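Local coordinates for protein glycosyl transferase family 8 (Streptococcus pneumoniae, PDB 5GVV) that transfers galactose from UDP-galactose to the terminal glucose of the already glycosylated serine-rich repeat protein PsrP, at residues E337-H351 against F361-T375. Sequence-based numbering, arbitrary orientation.
Sequences EQIVIASDLYLDLNH and FVLKYKKPMIAFDNT
Lys367 reaches to the C-terminal end of helix 333-342, where NZ donates to Ser343 O at 2.7 Å, almost in line with that carbonyl, and to Ile341 O at 3.1 Å from above the carbonyl plane. A long flexible cation suits two carbonyls at the turn where helix gives way to loop, and its charge probably also complements the negative end of helix 333-342. The bend at chi2 (-67°) turns the chain toward them. Beside it, Ile341 CG1 sits over the centre of one face of the Tyr365 ring, 3.5 Å from its centroid, with Lys364 CG over the opposite face, while Tyr365 OH donates to Glu337 OE2 at 2.6 Å. The extended Glu337 chain, CG anti to the backbone N (chi1 175°), also lays CB and its carboxylate over one face of Phe361, carboxylate and ring planes 17° apart. Helix 333-342 leads into strand 345-348, and helix 356-364 carries the chain on to parallel strand 369-372, a beta-alpha-beta unit away from the UDP site. Tyr346 N to Pro368 O, Ile370 N to Tyr346 O and Asp348 N to Ile370 O zip the strands together. The Tyr346 ring meets Val362 CG2 and, obliquely, the selenium of Met369 (selenomethionine), a Met-aromatic contact. Beyond strand 369-372, Thr375 OG1 donates to Asp348 O at 2.7 Å and accepts from Phe372 N, a double role that suits a hydroxyl. Lys354 ties Asp348 OD1 to Thr375 O, and Tyr359 and Tyr385 hold Asp348 OD2.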
ATOM      1  N   GLU A 337       5.294  24.401 -20.005  1.00 15.12           N
ATOM      2  CA  GLU A 337       5.094  25.836 -19.799  1.00 16.82           C
ATOM      3  C   GLU A 337       4.799  26.167 -18.334  1.00 15.81           C
ATOM      4  O   GLU A 337       5.320  27.153 -17.802  1.00 12.58           O
ATOM      5  CB  GLU A 337       3.976  26.381 -20.701  1.00 18.99           C
ATOM      6  CG  GLU A 337       3.655  27.855 -20.443  1.00 18.26           C
ATOM      7  CD  GLU A 337       2.701  28.459 -21.461  1.00 18.44           C
ATOM      8  OE1 GLU A 337       1.785  27.753 -21.937  1.00 21.91           O
ATOM      9  OE2 GLU A 337       2.864  29.657 -21.770  1.00 23.33           O
ATOM     10  N   GLN A 338       3.973  25.346 -17.682  1.00 13.58           N
ATOM     11  CA  GLN A 338       3.613  25.598 -16.290  1.00 17.08           C
ATOM     12  C   GLN A 338       4.806  25.396 -15.358  1.00 15.43           C
ATOM     13  O   GLN A 338       4.942  26.095 -14.351  1.00 16.73           O
ATOM     14  CB  GLN A 338       2.440  24.711 -15.855  1.00 17.02           C
ATOM     15  CG  GLN A 338       1.131  25.009 -16.589  1.00 17.30           C
ATOM     16  CD  GLN A 338       0.768  26.484 -16.547  1.00 19.40           C
ATOM     17  OE1 GLN A 338       0.716  27.089 -15.476  1.00 20.82           O
ATOM     18  NE2 GLN A 338       0.530  27.074 -17.714  1.00 19.80           N
ATOM     19  N   ILE A 339       5.664  24.437 -15.694  1.00 13.54           N
ATOM     20  CA  ILE A 339       6.882  24.198 -14.918  1.00 16.74           C
ATOM     21  C   ILE A 339       7.852  25.372 -15.067  1.00 15.73           C
ATOM     22  O   ILE A 339       8.481  25.791 -14.093  1.00 18.43           O
ATOM     23  CB  ILE A 339       7.565  22.867 -15.318  1.00 14.90           C
ATOM     24  CG1 ILE A 339       6.633  21.691 -15.016  1.00 16.42           C
ATOM     25  CG2 ILE A 339       8.894  22.680 -14.577  1.00 16.08           C
ATOM     26  CD1 ILE A 339       7.134  20.336 -15.503  1.00 16.47           C
ATOM     27  N   VAL A 340       7.964  25.907 -16.280  1.00 14.28           N
ATOM     28  CA  VAL A 340       8.835  27.058 -16.521  1.00 14.46           C
ATOM     29  C   VAL A 340       8.392  28.271 -15.697  1.00 15.64           C
ATOM     30  O   VAL A 340       9.210  28.903 -15.027  1.00 18.19           O
ATOM     31  CB  VAL A 340       8.905  27.422 -18.019  1.00 18.23           C
ATOM     32  CG1 VAL A 340       9.741  28.680 -18.221  1.00 17.07           C
ATOM     33  CG2 VAL A 340       9.508  26.269 -18.814  1.00 15.39           C
ATOM     34  N   ILE A 341       7.099  28.584 -15.739  1.00 16.18           N
ATOM     35  CA  ILE A 341       6.535  29.669 -14.932  1.00 15.94           C
ATOM     36  C   ILE A 341       6.890  29.505 -13.452  1.00 17.84           C
ATOM     37  O   ILE A 341       7.162  30.480 -12.752  1.00 18.16           O
ATOM     38  CB  ILE A 341       4.997  29.727 -15.083  1.00 18.10           C
ATOM     39  CG1 ILE A 341       4.609  30.066 -16.525  1.00 18.89           C
ATOM     40  CG2 ILE A 341       4.382  30.737 -14.121  1.00 17.20           C
ATOM     41  CD1 ILE A 341       3.107  30.027 -16.769  1.00 20.91           C
ATOM     42  N   ALA A 342       6.904  28.260 -12.989  1.00 20.46           N
ATOM     43  CA  ALA A 342       7.178  27.952 -11.588  1.00 21.10           C
ATOM     44  C   ALA A 342       8.670  27.905 -11.239  1.00 25.42           C
ATOM     45  O   ALA A 342       9.028  27.812 -10.061  1.00 28.69           O
ATOM     46  CB  ALA A 342       6.508  26.646 -11.211  1.00 21.29           C
ATOM     47  N   SER A 343       9.538  27.962 -12.246  1.00 20.15           N
ATOM     48  CA  SER A 343      10.974  27.824 -11.998  1.00 22.35           C
ATOM     49  C   SER A 343      11.680  29.168 -11.823  1.00 21.71           C
ATOM     50  O   SER A 343      11.128  30.214 -12.171  1.00 19.11           O
ATOM     51  CB  SER A 343      11.630  27.016 -13.116  1.00 19.84           C
ATOM     52  OG  SER A 343      11.021  25.743 -13.232  1.00 23.90           O
ATOM     53  N   ASP A 344      12.892  29.126 -11.273  1.00 18.85           N
ATOM     54  CA  ASP A 344      13.682  30.328 -11.023  1.00 19.70           C
ATOM     55  C   ASP A 344      14.744  30.515 -12.096  1.00 19.36           C
ATOM     56  O   ASP A 344      15.224  31.629 -12.322  1.00 17.39           O
ATOM     57  CB  ASP A 344      14.396  30.224  -9.673  1.00 20.50           C
ATOM     58  CG  ASP A 344      13.443  30.198  -8.499  1.00 22.45           C
ATOM     59  OD1 ASP A 344      12.617  31.127  -8.382  1.00 25.47           O
ATOM     60  OD2 ASP A 344      13.526  29.250  -7.688  1.00 18.37           O
ATOM     61  N   LEU A 345      15.120  29.420 -12.753  1.00 16.20           N
ATOM     62  CA  LEU A 345      16.282  29.442 -13.635  1.00 16.56           C
ATOM     63  C   LEU A 345      16.232  28.317 -14.661  1.00 16.12           C
ATOM     64  O   LEU A 345      16.047  27.151 -14.296  1.00 17.38           O
ATOM     65  CB  LEU A 345      17.557  29.313 -12.794  1.00 14.78           C
ATOM     66  CG  LEU A 345      18.868  29.156 -13.567  1.00 15.05           C
ATOM     67  CD1 LEU A 345      19.157  30.417 -14.354  1.00 16.94           C
ATOM     68  CD2 LEU A 345      19.997  28.852 -12.618  1.00 19.08           C
ATOM     69  N   TYR A 346      16.394  28.657 -15.937  1.00 12.20           N
ATOM     70  CA  TYR A 346      16.450  27.634 -16.976  1.00 12.00           C
ATOM     71  C   TYR A 346      17.892  27.183 -17.195  1.00 15.21           C
ATOM     72  O   TYR A 346      18.797  28.013 -17.316  1.00 13.73           O
ATOM     73  CB  TYR A 346      15.844  28.141 -18.295  1.00 10.98           C
ATOM     74  CG  TYR A 346      15.607  27.019 -19.281  1.00 13.70           C
ATOM     75  CD1 TYR A 346      16.618  26.588 -20.135  1.00 17.09           C
ATOM     76  CD2 TYR A 346      14.384  26.365 -19.334  1.00 15.99           C
ATOM     77  CE1 TYR A 346      16.412  25.546 -21.019  1.00 16.83           C
ATOM     78  CE2 TYR A 346      14.168  25.323 -20.213  1.00 15.12           C
ATOM     79  CZ  TYR A 346      15.184  24.920 -21.051  1.00 16.18           C
ATOM     80  OH  TYR A 346      14.972  23.876 -21.928  1.00 15.17           O
ATOM     81  N   LEU A 347      18.103  25.868 -17.241  1.00 16.45           N
ATOM     82  CA  LEU A 347      19.423  25.309 -17.535  1.00 14.94           C
ATOM     83  C   LEU A 347      19.431  24.688 -18.930  1.00 17.76           C
ATOM     84  O   LEU A 347      18.848  23.616 -19.146  1.00 12.97           O
ATOM     85  CB  LEU A 347      19.811  24.249 -16.499  1.00 14.99           C
ATOM     86  CG  LEU A 347      19.856  24.652 -15.024  1.00 15.44           C
ATOM     87  CD1 LEU A 347      20.285  23.482 -14.148  1.00 13.48           C
ATOM     88  CD2 LEU A 347      20.779  25.823 -14.817  1.00 16.27           C
ATOM     89  N   ASP A 348      20.095  25.359 -19.871  1.00 15.30           N
ATOM     90  CA  ASP A 348      20.189  24.870 -21.237  1.00 16.08           C
ATOM     91  C   ASP A 348      21.300  23.832 -21.321  1.00 17.79           C
ATOM     92  O   ASP A 348      22.419  24.146 -21.729  1.00 17.30           O
ATOM     93  CB  ASP A 348      20.481  26.030 -22.190  1.00 15.60           C
ATOM     94  CG  ASP A 348      20.101  25.720 -23.619  1.00 17.54           C
ATOM     95  OD1 ASP A 348      19.639  24.586 -23.880  1.00 18.09           O
ATOM     96  OD2 ASP A 348      20.265  26.610 -24.481  1.00 16.70           O
ATOM     97  N   LEU A 349      20.984  22.592 -20.944  1.00 19.66           N
ATOM     98  CA  LEU A 349      22.004  21.552 -20.810  1.00 16.93           C
ATOM     99  C   LEU A 349      21.862  20.409 -21.815  1.00 17.92           C
ATOM    100  O   LEU A 349      22.710  19.516 -21.859  1.00 18.64           O
ATOM    101  CB  LEU A 349      21.979  20.974 -19.395  1.00 19.19           C
ATOM    102  CG  LEU A 349      22.029  21.965 -18.238  1.00 18.98           C
ATOM    103  CD1 LEU A 349      21.998  21.240 -16.901  1.00 21.66           C
ATOM    104  CD2 LEU A 349      23.250  22.840 -18.347  1.00 20.89           C
ATOM    105  N   ASN A 350      20.795  20.429 -22.609  1.00 20.45           N
ATOM    106  CA  ASN A 350      20.507  19.325 -23.526  1.00 25.58           C
ATOM    107  C   ASN A 350      21.307  19.408 -24.825  1.00 25.88           C
ATOM    108  O   ASN A 350      21.518  20.493 -25.362  1.00 26.41           O
ATOM    109  CB  ASN A 350      19.008  19.267 -23.828  1.00 20.99           C
ATOM    110  CG  ASN A 350      18.471  20.587 -24.332  1.00 20.59           C
ATOM    111  OD1 ASN A 350      18.624  21.620 -23.680  1.00 21.13           O
ATOM    112  ND2 ASN A 350      17.849  20.566 -25.507  1.00 25.42           N
ATOM    113  N   HIS A 351      21.717  18.250 -25.339  1.00 25.53           N
ATOM    114  CA  HIS A 351      22.661  18.179 -26.450  1.00 28.03           C
ATOM    115  C   HIS A 351      22.077  18.189 -27.869  1.00 30.14           C
ATOM    116  O   HIS A 351      22.736  18.650 -28.800  1.00 38.47           O
ATOM    117  CB  HIS A 351      23.589  16.971 -26.274  1.00 28.56           C
ATOM    118  CG  HIS A 351      24.808  17.259 -25.450  1.00 27.06           C
ATOM    119  ND1 HIS A 351      25.929  17.870 -25.966  1.00 28.29           N
ATOM    120  CD2 HIS A 351      25.078  17.015 -24.144  1.00 27.87           C
ATOM    121  CE1 HIS A 351      26.838  17.992 -25.019  1.00 25.23           C
ATOM    122  NE2 HIS A 351      26.350  17.484 -23.901  1.00 25.42           N
ATOM    123  N   PHE A 361       9.065  30.593 -23.804  1.00 24.22           N
ATOM    124  CA  PHE A 361       8.539  30.605 -22.446  1.00 23.31           C
ATOM    125  C   PHE A 361       9.524  31.319 -21.526  1.00 21.44           C
ATOM    126  O   PHE A 361       9.122  32.117 -20.680  1.00 23.62           O
ATOM    127  CB  PHE A 361       8.282  29.179 -21.943  1.00 22.82           C
ATOM    128  CG  PHE A 361       7.270  28.414 -22.753  1.00 22.89           C
ATOM    129  CD1 PHE A 361       6.304  29.079 -23.504  1.00 28.99           C
ATOM    130  CD2 PHE A 361       7.284  27.026 -22.766  1.00 23.13           C
ATOM    131  CE1 PHE A 361       5.372  28.370 -24.248  1.00 26.44           C
ATOM    132  CE2 PHE A 361       6.358  26.312 -23.509  1.00 19.94           C
ATOM    133  CZ  PHE A 361       5.404  26.983 -24.251  1.00 25.59           C
ATOM    134  N   VAL A 362      10.812  31.033 -21.702  1.00 22.08           N
ATOM    135  CA  VAL A 362      11.866  31.657 -20.895  1.00 23.06           C
ATOM    136  C   VAL A 362      11.842  33.188 -21.002  1.00 22.61           C
ATOM    137  O   VAL A 362      11.867  33.887 -19.988  1.00 24.13           O
ATOM    138  CB  VAL A 362      13.265  31.123 -21.273  1.00 20.39           C
ATOM    139  CG1 VAL A 362      14.353  32.035 -20.736  1.00 19.84           C
ATOM    140  CG2 VAL A 362      13.454  29.713 -20.738  1.00 21.92           C
ATOM    141  N   LEU A 363      11.785  33.696 -22.231  1.00 22.99           N
ATOM    142  CA  LEU A 363      11.704  35.137 -22.477  1.00 24.16           C
ATOM    143  C   LEU A 363      10.419  35.750 -21.927  1.00 24.60           C
ATOM    144  O   LEU A 363      10.440  36.771 -21.234  1.00 23.85           O
ATOM    145  CB  LEU A 363      11.785  35.413 -23.977  1.00 25.75           C
ATOM    146  CG  LEU A 363      13.178  35.598 -24.565  1.00 30.78           C
ATOM    147  CD1 LEU A 363      13.128  35.653 -26.089  1.00 35.61           C
ATOM    148  CD2 LEU A 363      13.812  36.858 -24.000  1.00 32.50           C
ATOM    149  N   LYS A 364       9.303  35.115 -22.261  1.00 22.81           N
ATOM    150  CA  LYS A 364       7.970  35.586 -21.904  1.00 22.49           C
ATOM    151  C   LYS A 364       7.796  35.758 -20.395  1.00 24.50           C
ATOM    152  O   LYS A 364       7.193  36.730 -19.939  1.00 27.88           O
ATOM    153  CB  LYS A 364       6.939  34.605 -22.467  1.00 25.49           C
ATOM    154  CG  LYS A 364       5.484  34.926 -22.189  1.00 28.23           C
ATOM    155  CD  LYS A 364       4.595  34.089 -23.103  1.00 25.49           C
ATOM    156  CE  LYS A 364       3.210  33.877 -22.522  1.00 28.75           C
ATOM    157  NZ  LYS A 364       2.447  35.142 -22.358  1.00 32.00           N
ATOM    158  N   TYR A 365       8.348  34.830 -19.620  1.00 22.02           N
ATOM    159  CA  TYR A 365       8.196  34.881 -18.170  1.00 24.66           C
ATOM    160  C   TYR A 365       9.443  35.440 -17.464  1.00 26.34           C
ATOM    161  O   TYR A 365       9.592  35.324 -16.244  1.00 27.32           O
ATOM    162  CB  TYR A 365       7.774  33.504 -17.639  1.00 20.51           C
ATOM    163  CG  TYR A 365       6.486  33.006 -18.282  1.00 21.58           C
ATOM    164  CD1 TYR A 365       5.271  33.618 -18.006  1.00 22.39           C
ATOM    165  CD2 TYR A 365       6.491  31.933 -19.170  1.00 19.41           C
ATOM    166  CE1 TYR A 365       4.094  33.178 -18.593  1.00 20.25           C
ATOM    167  CE2 TYR A 365       5.320  31.483 -19.761  1.00 19.47           C
ATOM    168  CZ  TYR A 365       4.125  32.111 -19.470  1.00 24.87           C
ATOM    169  OH  TYR A 365       2.957  31.666 -20.053  1.00 25.62           O
ATOM    170  N   LYS A 366      10.316  36.068 -18.252  1.00 23.45           N
ATOM    171  CA  LYS A 366      11.509  36.754 -17.743  1.00 26.60           C
ATOM    172  C   LYS A 366      12.400  35.885 -16.864  1.00 25.65           C
ATOM    173  O   LYS A 366      12.816  36.316 -15.785  1.00 25.04           O
ATOM    174  CB  LYS A 366      11.136  38.020 -16.964  1.00 29.81           C
ATOM    175  CG  LYS A 366      10.980  39.274 -17.813  1.00 32.04           C
ATOM    176  CD  LYS A 366       9.542  39.455 -18.247  1.00 37.24           C
ATOM    177  CE  LYS A 366       8.601  39.416 -17.052  1.00 37.63           C
ATOM    178  NZ  LYS A 366       7.170  39.269 -17.449  1.00 42.34           N
ATOM    179  N   LYS A 367      12.708  34.678 -17.328  1.00 24.26           N
ATOM    180  CA  LYS A 367      13.547  33.766 -16.556  1.00 20.68           C
ATOM    181  C   LYS A 367      14.998  33.863 -17.017  1.00 19.27           C
ATOM    182  O   LYS A 367      15.266  33.904 -18.219  1.00 18.70           O
ATOM    183  CB  LYS A 367      13.040  32.331 -16.703  1.00 16.02           C
ATOM    184  CG  LYS A 367      11.565  32.144 -16.330  1.00 20.94           C
ATOM    185  CD  LYS A 367      11.325  32.356 -14.837  1.00 16.86           C
ATOM    186  CE  LYS A 367       9.851  32.176 -14.483  1.00 19.52           C
ATOM    187  NZ  LYS A 367       9.629  32.262 -13.008  1.00 18.09           N
ATOM    188  N   PRO A 368      15.939  33.919 -16.057  1.00 17.34           N
ATOM    189  CA  PRO A 368      17.367  33.863 -16.387  1.00 20.53           C
ATOM    190  C   PRO A 368      17.690  32.491 -16.944  1.00 19.73           C
ATOM    191  O   PRO A 368      17.017  31.521 -16.581  1.00 16.10           O
ATOM    192  CB  PRO A 368      18.044  34.025 -15.023  1.00 20.07           C
ATOM    193  CG  PRO A 368      17.032  33.535 -14.034  1.00 22.95           C
ATOM    194  CD  PRO A 368      15.708  33.973 -14.603  1.00 19.98           C
HETATM  195  N   MSE A 369      18.691  32.411 -17.815  1.00 18.03           N
HETATM  196  CA  MSE A 369      19.062  31.146 -18.436  1.00 16.81           C
HETATM  197  C   MSE A 369      20.579  31.066 -18.576  1.00 18.33           C
HETATM  198  O   MSE A 369      21.224  32.030 -18.985  1.00 16.89           O
HETATM  199  CB  MSE A 369      18.382  31.011 -19.803  1.00 17.27           C
HETATM  200  CG  MSE A 369      18.789  29.786 -20.603  1.00 20.99           C
HETATM  201 SE   MSE A 369      17.725  29.637 -22.223  1.00 36.80          SE
HETATM  202  CE  MSE A 369      18.105  31.384 -23.010  1.00 23.60           C
ATOM    203  N   ILE A 370      21.154  29.924 -18.214  1.00 16.29           N
ATOM    204  CA  ILE A 370      22.597  29.740 -18.342  1.00 15.00           C
ATOM    205  C   ILE A 370      22.879  28.436 -19.079  1.00 17.07           C
ATOM    206  O   ILE A 370      21.985  27.601 -19.239  1.00 18.09           O
ATOM    207  CB  ILE A 370      23.303  29.755 -16.973  1.00 15.89           C
ATOM    208  CG1 ILE A 370      22.828  28.587 -16.104  1.00 16.47           C
ATOM    209  CG2 ILE A 370      23.046  31.088 -16.265  1.00 20.18           C
ATOM    210  CD1 ILE A 370      23.524  28.507 -14.757  1.00 14.33           C
ATOM    211  N   ALA A 371      24.112  28.261 -19.540  1.00 15.76           N
ATOM    212  CA  ALA A 371      24.437  27.088 -20.348  1.00 17.44           C
ATOM    213  C   ALA A 371      25.893  26.674 -20.187  1.00 16.83           C
ATOM    214  O   ALA A 371      26.694  27.404 -19.593  1.00 17.94           O
ATOM    215  CB  ALA A 371      24.121  27.357 -21.816  1.00 14.53           C
ATOM    216  N   PHE A 372      26.226  25.492 -20.699  1.00 16.34           N
ATOM    217  CA  PHE A 372      27.623  25.080 -20.813  1.00 17.66           C
ATOM    218  C   PHE A 372      28.149  25.492 -22.179  1.00 18.88           C
ATOM    219  O   PHE A 372      27.358  25.725 -23.094  1.00 18.70           O
ATOM    220  CB  PHE A 372      27.775  23.567 -20.643  1.00 17.19           C
ATOM    221  CG  PHE A 372      27.782  23.111 -19.207  1.00 18.65           C
ATOM    222  CD1 PHE A 372      28.819  23.473 -18.356  1.00 17.71           C
ATOM    223  CD2 PHE A 372      26.765  22.306 -18.714  1.00 18.81           C
ATOM    224  CE1 PHE A 372      28.836  23.049 -17.036  1.00 18.69           C
ATOM    225  CE2 PHE A 372      26.772  21.874 -17.394  1.00 18.09           C
ATOM    226  CZ  PHE A 372      27.812  22.246 -16.555  1.00 16.02           C
ATOM    227  N   ASP A 373      29.475  25.567 -22.313  1.00 16.84           N
ATOM    228  CA  ASP A 373      30.121  25.935 -23.571  1.00 20.19           C
ATOM    229  C   ASP A 373      29.649  25.061 -24.730  1.00 18.17           C
ATOM    230  O   ASP A 373      29.526  25.530 -25.867  1.00 22.45           O
ATOM    231  CB  ASP A 373      31.651  25.846 -23.434  1.00 18.27           C
ATOM    232  CG  ASP A 373      32.106  24.550 -22.781  1.00 22.04           C
ATOM    233  OD1 ASP A 373      31.285  23.616 -22.659  1.00 22.81           O
ATOM    234  OD2 ASP A 373      33.289  24.458 -22.389  1.00 28.00           O
ATOM    235  N   ASN A 374      29.380  23.793 -24.431  1.00 15.73           N
ATOM    236  CA  ASN A 374      28.986  22.827 -25.453  1.00 18.19           C
ATOM    237  C   ASN A 374      27.479  22.537 -25.511  1.00 17.30           C
ATOM    238  O   ASN A 374      27.059  21.599 -26.192  1.00 20.98           O
ATOM    239  CB  ASN A 374      29.750  21.515 -25.257  1.00 19.71           C
ATOM    240  CG  ASN A 374      29.429  20.850 -23.929  1.00 19.19           C
ATOM    241  OD1 ASN A 374      28.856  21.474 -23.037  1.00 18.01           O
ATOM    242  ND2 ASN A 374      29.812  19.584 -23.786  1.00 20.96           N
ATOM    243  N   THR A 375      26.672  23.319 -24.801  1.00 15.67           N
ATOM    244  CA  THR A 375      25.223  23.122 -24.842  1.00 17.97           C
ATOM    245  C   THR A 375      24.456  24.385 -25.232  1.00 19.97           C
ATOM    246  O   THR A 375      23.236  24.342 -25.404  1.00 18.79           O
ATOM    247  CB  THR A 375      24.666  22.591 -23.500  1.00 18.62           C
ATOM    248  OG1 THR A 375      24.905  23.549 -22.461  1.00 17.78           O
ATOM    249  CG2 THR A 375      25.301  21.252 -23.130  1.00 17.01           C
TER